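Local atomic coordinates of endoglucanase family 5 (Clostridium acetobutylicum ATCC 824, PDB entry 6PZ7), a protein that probably hydrolyses beta-1,4-glucan chains such as cellulose, acting as a broad-specificity endoglucanase of glycoside hydrolase family 5, subfamily 4. Residues Q76-L79 against N80-E84; K133-D136 against S137-F141; S163-V166 against I167-N171. One frame throughout, in Å; residues are numbered along the deposited sequence. Where two conformers were deposited one is given.

Contact 1: Q76-L79 against N80-E84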
# COMPACT_ATOMS: atom_id res chain seq x y z
N GLN A 76 -20.82 -11.68 -0.22
CA GLN A 76 -20.37 -12.35 0.98
C GLN A 76 -19.23 -13.33 0.71
O GLN A 76 -18.33 -13.48 1.54
CB GLN A 76 -21.55 -13.09 1.62
CG GLN A 76 -21.24 -13.83 2.89
CD GLN A 76 -22.48 -14.45 3.51
OE1 GLN A 76 -23.23 -13.78 4.22
NE2 GLN A 76 -22.72 -15.73 3.21
N ALA A 77 -19.29 -14.06 -0.40
CA ALA A 77 -18.22 -15.01 -0.67
C ALA A 77 -16.90 -14.30 -0.88
O ALA A 77 -15.84 -14.85 -0.57
CB ALA A 77 -18.56 -15.83 -1.91
N TRP A 78 -16.91 -13.11 -1.46
CA TRP A 78 -15.68 -12.35 -1.62
C TRP A 78 -15.15 -11.92 -0.26
O TRP A 78 -13.95 -12.06 0.01
CB TRP A 78 -15.92 -11.15 -2.52
CG TRP A 78 -14.70 -10.29 -2.78
CD1 TRP A 78 -14.49 -9.03 -2.32
CD2 TRP A 78 -13.53 -10.63 -3.53
NE1 TRP A 78 -13.28 -8.56 -2.75
CE2 TRP A 78 -12.67 -9.52 -3.51
CE3 TRP A 78 -13.16 -11.77 -4.25
CZ2 TRP A 78 -11.46 -9.51 -4.19
CZ3 TRP A 78 -11.94 -11.75 -4.92
CH2 TRP A 78 -11.10 -10.63 -4.88
N LEU A 79 -16.01 -11.36 0.59
CA LEU A 79 -15.56 -11.00 1.93
C LEU A 79 -15.00 -12.20 2.66
O LEU A 79 -14.00 -12.09 3.39
CB LEU A 79 -16.69 -10.38 2.74
CG LEU A 79 -16.93 -8.89 2.58
CD1 LEU A 79 -18.28 -8.53 3.18
CD2 LEU A 79 -15.82 -8.06 3.20
N ASN A 80 -15.63 -13.36 2.51
CA ASN A 80 -15.15 -14.55 3.18
C ASN A 80 -13.74 -14.91 2.71
O ASN A 80 -12.86 -15.27 3.53
CB ASN A 80 -16.08 -15.75 2.92
CG ASN A 80 -17.40 -15.65 3.65
OD1 ASN A 80 -17.58 -14.86 4.57
ND2 ASN A 80 -18.34 -16.48 3.24
N ARG A 81 -13.48 -14.80 1.40
CA ARG A 81 -12.14 -15.08 0.86
C ARG A 81 -11.12 -14.06 1.34
O ARG A 81 -10.01 -14.43 1.74
CB ARG A 81 -12.17 -15.15 -0.66
CG ARG A 81 -10.80 -15.43 -1.27
CD ARG A 81 -10.15 -16.70 -0.71
NE ARG A 81 -8.80 -16.81 -1.27
CZ ARG A 81 -7.82 -17.53 -0.72
NH1 ARG A 81 -8.01 -18.26 0.36
NH2 ARG A 81 -6.61 -17.48 -1.27
N VAL A 82 -11.48 -12.78 1.34
CA VAL A 82 -10.57 -11.76 1.84
C VAL A 82 -10.21 -12.09 3.29
O VAL A 82 -9.04 -11.99 3.69
CB VAL A 82 -11.20 -10.36 1.72
CG1 VAL A 82 -10.34 -9.32 2.37
CG2 VAL A 82 -11.41 -9.98 0.24
N GLN A 83 -11.19 -12.48 4.10
CA GLN A 83 -10.89 -12.81 5.48
C GLN A 83 -9.95 -14.01 5.60
O GLN A 83 -9.09 -14.06 6.48
CB GLN A 83 -12.17 -13.07 6.26
CG GLN A 83 -11.87 -13.42 7.71
CD GLN A 83 -13.08 -13.59 8.53
OE1 GLN A 83 -13.88 -14.49 8.29
NE2 GLN A 83 -13.27 -12.67 9.49
N GLU A 84 -10.12 -15.02 4.74
CA GLU A 84 -9.20 -16.16 4.76
C GLU A 84 -7.76 -15.69 4.59
O GLU A 84 -6.84 -16.15 5.28
CB GLU A 84 -9.54 -17.17 3.65
CG GLU A 84 -10.81 -17.94 3.86
CD GLU A 84 -11.15 -18.92 2.77
OE1 GLU A 84 -10.50 -18.95 1.70
OE2 GLU A 84 -12.09 -19.72 2.98
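V82 and W78 meet one turn apart on helix 76-91, and the valine is the side chain to follow outward. Its CB, 3.7 Å from W78 O, already leans back over the preceding turn. From there CG2, which lies anti to the carbonyl carbon and beside the backbone N, runs to 3.3 Å from W78 O and then comes over one face of the indole. It stands 4.0 Å from the centroid of the five-membered ring of W78, 18° off the normal, and its nearest indole atom is NE1, at 3.8 Å. The methyl therefore sits above the pyrrole part of the ring, displaced toward its rim, which is a CH-pi contact. The indole reaches this place because its CG is anti to the backbone N (chi1 -179°). The same pair shares the backbone bond from V82 N to W78 O, 2.9 Å long and straight at 170°. The indole is also stacked with H65, and W62 meets it roughly perpendicular.

Elsewhere on the helix, the amides of N80 and Q76 are turned modestly against each other; the closest side-chain approach is ND2 of N80 to CG of Q76, 3.9 Å, and N80 OD1 is bonded to R131. Further along, R81 NH1 and E84 OE1 form a 2.9 Å salt bridge using the carboxylate's anti lone pair, while R81 NE pairs with E32. In this helix of the beta-alpha-beta unit 55-58/76-91/95-99 of the TIM barrel, the chemistry thus divides by side: a buried methyl-indole contact, and a charged side where R81 lies between E84 and E32, whose carboxylates probably offset its charge.

Contact 2: K133-D136 against S137-F141; sequences KDYD and SHLIF
The imidazole of H138 meets D136 at its edge: OD1 of D136 lies in the ring plane, and ND1 donates to it over 3.2 Å. Seen from the aspartate the approach differs, since ND1 comes from above the carboxylate plane, and the carboxylate and ring planes are 53° apart. The backbone N of H138 reaches OD1 from the same face, 2.9 Å away at an N-H...O angle of 162°. Two donors of one residue thus grip a single oxygen, which should limit the rotation of the carboxylate. D136 can offer that oxygen because CG sits between its backbone N and carbonyl carbon (chi1 72°), folding the side chain over the turn. Another ring, that of Y95, meets the imidazole obliquely.

The phenol of Y135 is approached obliquely by CD2 of L139, which lies 3.7 Å from CG and also 3.7 Å from CB of Y135. This apolar touch engages the root of the tyrosine, whose OH is hydrogen-bonded to N87 on helix 76-91. Between the two side-chain pairs, L139 N donates to D136 O over 3.1 Å, closing a type I beta turn from D136 to L139. The aspartate side chain binding the N-H two residues on makes an Asx turn, D136 to H138, nested in the beta turn.

The loop that ends in this turn connects helix 111-132 to strand 139-142 of the parallel barrel. L139 packs on F132 at the end of that helix and on A96 and L98 of adjacent strand 95-99, while H138 and I140 make backbone bonds to A96.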
# COMPACT_ATOMS: atom_id res chain seq x y z
N LYS A 133 -14.14 -5.82 12.33
CA LYS A 133 -14.10 -4.91 13.47
C LYS A 133 -13.43 -5.50 14.70
O LYS A 133 -12.93 -4.74 15.56
CB LYS A 133 -15.53 -4.45 13.84
CG LYS A 133 -16.41 -5.53 14.42
CD LYS A 133 -17.89 -5.13 14.42
CE LYS A 133 -18.13 -3.89 15.24
NZ LYS A 133 -19.55 -3.42 15.13
N ASP A 134 -13.44 -6.83 14.85
CA ASP A 134 -12.96 -7.45 16.08
C ASP A 134 -11.48 -7.80 16.07
O ASP A 134 -10.95 -8.25 17.09
CB ASP A 134 -13.77 -8.68 16.43
CG ASP A 134 -15.19 -8.37 16.89
OD1 ASP A 134 -15.48 -7.25 17.34
OD2 ASP A 134 -16.00 -9.31 16.83
N TYR A 135 -10.78 -7.62 14.96
CA TYR A 135 -9.33 -7.87 14.93
C TYR A 135 -8.61 -6.88 15.85
O TYR A 135 -9.05 -5.73 16.03
CB TYR A 135 -8.80 -7.75 13.49
CG TYR A 135 -9.14 -8.96 12.66
CD1 TYR A 135 -10.37 -9.07 12.01
CD2 TYR A 135 -8.24 -10.03 12.52
CE1 TYR A 135 -10.70 -10.22 11.30
CE2 TYR A 135 -8.57 -11.15 11.78
CZ TYR A 135 -9.79 -11.22 11.18
OH TYR A 135 -10.18 -12.32 10.45
N ASP A 136 -7.44 -7.28 16.33
CA ASP A 136 -6.61 -6.39 17.16
C ASP A 136 -5.81 -5.43 16.27
O ASP A 136 -6.01 -5.35 15.06
CB ASP A 136 -5.78 -7.18 18.18
CG ASP A 136 -4.66 -7.96 17.59
OD1 ASP A 136 -4.16 -7.70 16.50
OD2 ASP A 136 -4.25 -8.94 18.30
N SER A 137 -4.89 -4.70 16.88
CA SER A 137 -4.18 -3.63 16.19
C SER A 137 -3.19 -4.12 15.16
O SER A 137 -2.62 -3.30 14.44
CB SER A 137 -3.46 -2.74 17.20
OG SER A 137 -2.41 -3.45 17.84
N HIS A 138 -2.99 -5.43 15.03
CA HIS A 138 -2.17 -5.94 13.93
C HIS A 138 -2.87 -5.84 12.59
O HIS A 138 -2.21 -5.97 11.56
CB HIS A 138 -1.70 -7.37 14.18
CG HIS A 138 -0.67 -7.44 15.26
ND1 HIS A 138 -1.01 -7.51 16.60
CD2 HIS A 138 0.68 -7.36 15.21
CE1 HIS A 138 0.10 -7.53 17.32
NE2 HIS A 138 1.13 -7.42 16.51
N LEU A 139 -4.19 -5.64 12.55
CA LEU A 139 -4.90 -5.36 11.30
C LEU A 139 -5.05 -3.85 11.15
O LEU A 139 -5.65 -3.19 12.01
CB LEU A 139 -6.28 -6.03 11.26
CG LEU A 139 -7.07 -5.78 9.99
CD1 LEU A 139 -6.35 -6.25 8.73
CD2 LEU A 139 -8.47 -6.42 10.08
N ILE A 140 -4.46 -3.32 10.10
CA ILE A 140 -4.47 -1.90 9.74
C ILE A 140 -5.35 -1.75 8.51
O ILE A 140 -5.27 -2.57 7.57
CB ILE A 140 -3.03 -1.45 9.43
CG1 ILE A 140 -2.17 -1.56 10.71
CG2 ILE A 140 -2.98 -0.05 8.85
CD1 ILE A 140 -0.68 -1.40 10.48
N PHE A 141 -6.21 -0.72 8.49
CA PHE A 141 -6.99 -0.39 7.31
C PHE A 141 -6.27 0.72 6.55
O PHE A 141 -5.79 1.67 7.16
CB PHE A 141 -8.41 0.08 7.65
CG PHE A 141 -9.32 -0.96 8.26
CD1 PHE A 141 -9.10 -2.31 8.16
CD2 PHE A 141 -10.43 -0.54 8.95
CE1 PHE A 141 -9.97 -3.22 8.76
CE2 PHE A 141 -11.29 -1.44 9.57
CZ PHE A 141 -11.09 -2.77 9.44

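Contact 3: S163-V166 against I167-N171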
# COMPACT_ATOMS: atom_id res chain seq x y z
N SER A 163 -8.62 17.99 -6.97
CA SER A 163 -8.62 16.57 -6.63
C SER A 163 -7.96 16.31 -5.29
O SER A 163 -8.39 15.42 -4.55
CB SER A 163 -8.01 15.74 -7.76
OG SER A 163 -6.74 16.25 -8.23
N ARG A 164 -6.92 17.09 -4.95
CA ARG A 164 -6.31 16.95 -3.62
C ARG A 164 -7.30 17.28 -2.51
O ARG A 164 -7.37 16.61 -1.47
CB ARG A 164 -5.03 17.78 -3.54
CG ARG A 164 -3.92 17.27 -4.43
CD ARG A 164 -2.61 17.96 -4.23
NE ARG A 164 -2.61 19.39 -4.54
CZ ARG A 164 -2.28 19.92 -5.70
NH1 ARG A 164 -1.95 19.14 -6.72
NH2 ARG A 164 -2.30 21.24 -5.86
N ASP A 165 -8.11 18.33 -2.73
CA ASP A 165 -9.17 18.68 -1.78
C ASP A 165 -10.15 17.54 -1.61
O ASP A 165 -10.47 17.13 -0.48
CB ASP A 165 -9.85 19.97 -2.28
CG ASP A 165 -10.80 20.59 -1.29
OD1 ASP A 165 -10.77 20.28 -0.07
OD2 ASP A 165 -11.62 21.41 -1.76
N VAL A 166 -10.65 17.00 -2.71
CA VAL A 166 -11.64 15.93 -2.64
C VAL A 166 -11.06 14.67 -2.00
O VAL A 166 -11.75 13.99 -1.23
CB VAL A 166 -12.29 15.67 -4.01
CG1 VAL A 166 -13.26 14.50 -3.93
CG2 VAL A 166 -12.99 16.94 -4.51
N ILE A 167 -9.80 14.34 -2.26
CA ILE A 167 -9.22 13.19 -1.58
C ILE A 167 -9.23 13.38 -0.07
O ILE A 167 -9.44 12.42 0.67
CB ILE A 167 -7.83 12.88 -2.12
CG1 ILE A 167 -7.99 12.30 -3.53
CG2 ILE A 167 -7.05 11.97 -1.16
CD1 ILE A 167 -6.78 12.31 -4.30
N ASN A 168 -8.99 14.58 0.42
CA ASN A 168 -9.07 14.78 1.86
C ASN A 168 -10.47 14.45 2.37
O ASN A 168 -10.62 13.86 3.45
CB ASN A 168 -8.70 16.21 2.23
CG ASN A 168 -7.21 16.50 2.08
OD1 ASN A 168 -6.37 15.60 2.26
ND2 ASN A 168 -6.87 17.72 1.79
N LYS A 169 -11.51 14.83 1.62
CA LYS A 169 -12.87 14.51 2.00
C LYS A 169 -13.12 13.01 1.97
O LYS A 169 -13.77 12.46 2.86
CB LYS A 169 -13.86 15.25 1.08
CG LYS A 169 -13.66 16.78 0.98
CD LYS A 169 -14.68 17.40 0.04
CE LYS A 169 -14.40 18.86 -0.24
NZ LYS A 169 -15.44 19.46 -1.15
N PHE A 170 -12.61 12.33 0.95
CA PHE A 170 -12.78 10.89 0.88
C PHE A 170 -12.08 10.18 2.05
O PHE A 170 -12.64 9.24 2.63
CB PHE A 170 -12.21 10.33 -0.42
CG PHE A 170 -12.98 10.67 -1.69
CD1 PHE A 170 -14.28 11.16 -1.68
CD2 PHE A 170 -12.38 10.43 -2.90
CE1 PHE A 170 -14.94 11.42 -2.87
CE2 PHE A 170 -13.05 10.68 -4.10
CZ PHE A 170 -14.33 11.18 -4.08
N ASN A 171 -10.85 10.59 2.38
CA ASN A 171 -10.16 9.97 3.50
C ASN A 171 -10.92 10.21 4.80
O ASN A 171 -11.00 9.32 5.65
CB ASN A 171 -8.73 10.51 3.61
CG ASN A 171 -7.77 9.87 2.60
OD1 ASN A 171 -7.95 8.70 2.22
ND2 ASN A 171 -6.72 10.59 2.23
O HOH W 1 -4.98 15.48 -0.49
O HOH W 2 -8.95 19.69 1.90
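V166 places its CG1 methyl over one face of the F170 ring, one helical turn further on. The methyl is 3.7 Å from the ring centroid and 22° off the normal, and its nearest ring atom is CZ at 3.5 Å; CE1 and CE2 follow at nearly equal range, so it lies toward the far rim rather than over CG. This is a CH-pi contact. The valine makes it with the branch that is anti to the backbone N (chi1 177°), while the phenylalanine has its CG anti to the carbonyl carbon, which swings the ring back toward the earlier turn. Beneath the pair, F170 N donates to V166 O.

On another side of the helix, D165 and K169 approach each other without forming a salt bridge. The carboxylate oxygen OD2 of D165 is 4.3 Å from NZ of K169, and the closest side-chain touch is between OD1 of D165 and CE of K169, 3.9 Å. Both ends have other partners, Y111 for D165 OD2 and E114 for K169 NZ, so the opposite charges probably attract only at a distance.

Two waters join N168 to the preceding turn. One donates both to R164 O and to OD1 of N168, bridging a carbonyl that also accepts N168 N over 3.2 Å. The second donates to OD1 of D165 at 2.7 Å and accepts from ND2 of N168. The amide is further gripped from outside by V208 N at OD1 and D206 O at ND2, which should leave it little freedom to rotate.

Both segments belong to helix 161-180, which follows strand 139-142 and precedes strand 190-193 in the chain. V166 and F170 face helix 111-132, touching Y111, S117, T118 and L121, while I167 packs on P109 and Y195.

All three contacts are local ones in the same eight-stranded barrel. Contacts 1 and 3 lie within single surrounding helices, 76-91 and 161-180, and are partly buried; contact 2 is a surface turn leading into strand 139-142. The helical pair share a logic, a valine methyl over an aromatic face one turn away, but contact 1 has a salt bridge within 80-84 beside it, whereas contact 3 relies on waters and charges held by other residues. Contact 2 combines a twice-bonded carboxylate oxygen with a beta-turn bond and a small apolar touch. Contacts 1 and 2 touch through Q83 and Y135, whereas contact 3 stands about 9 Å from contact 2 and about 18 Å from contact 1 at the nearest atoms.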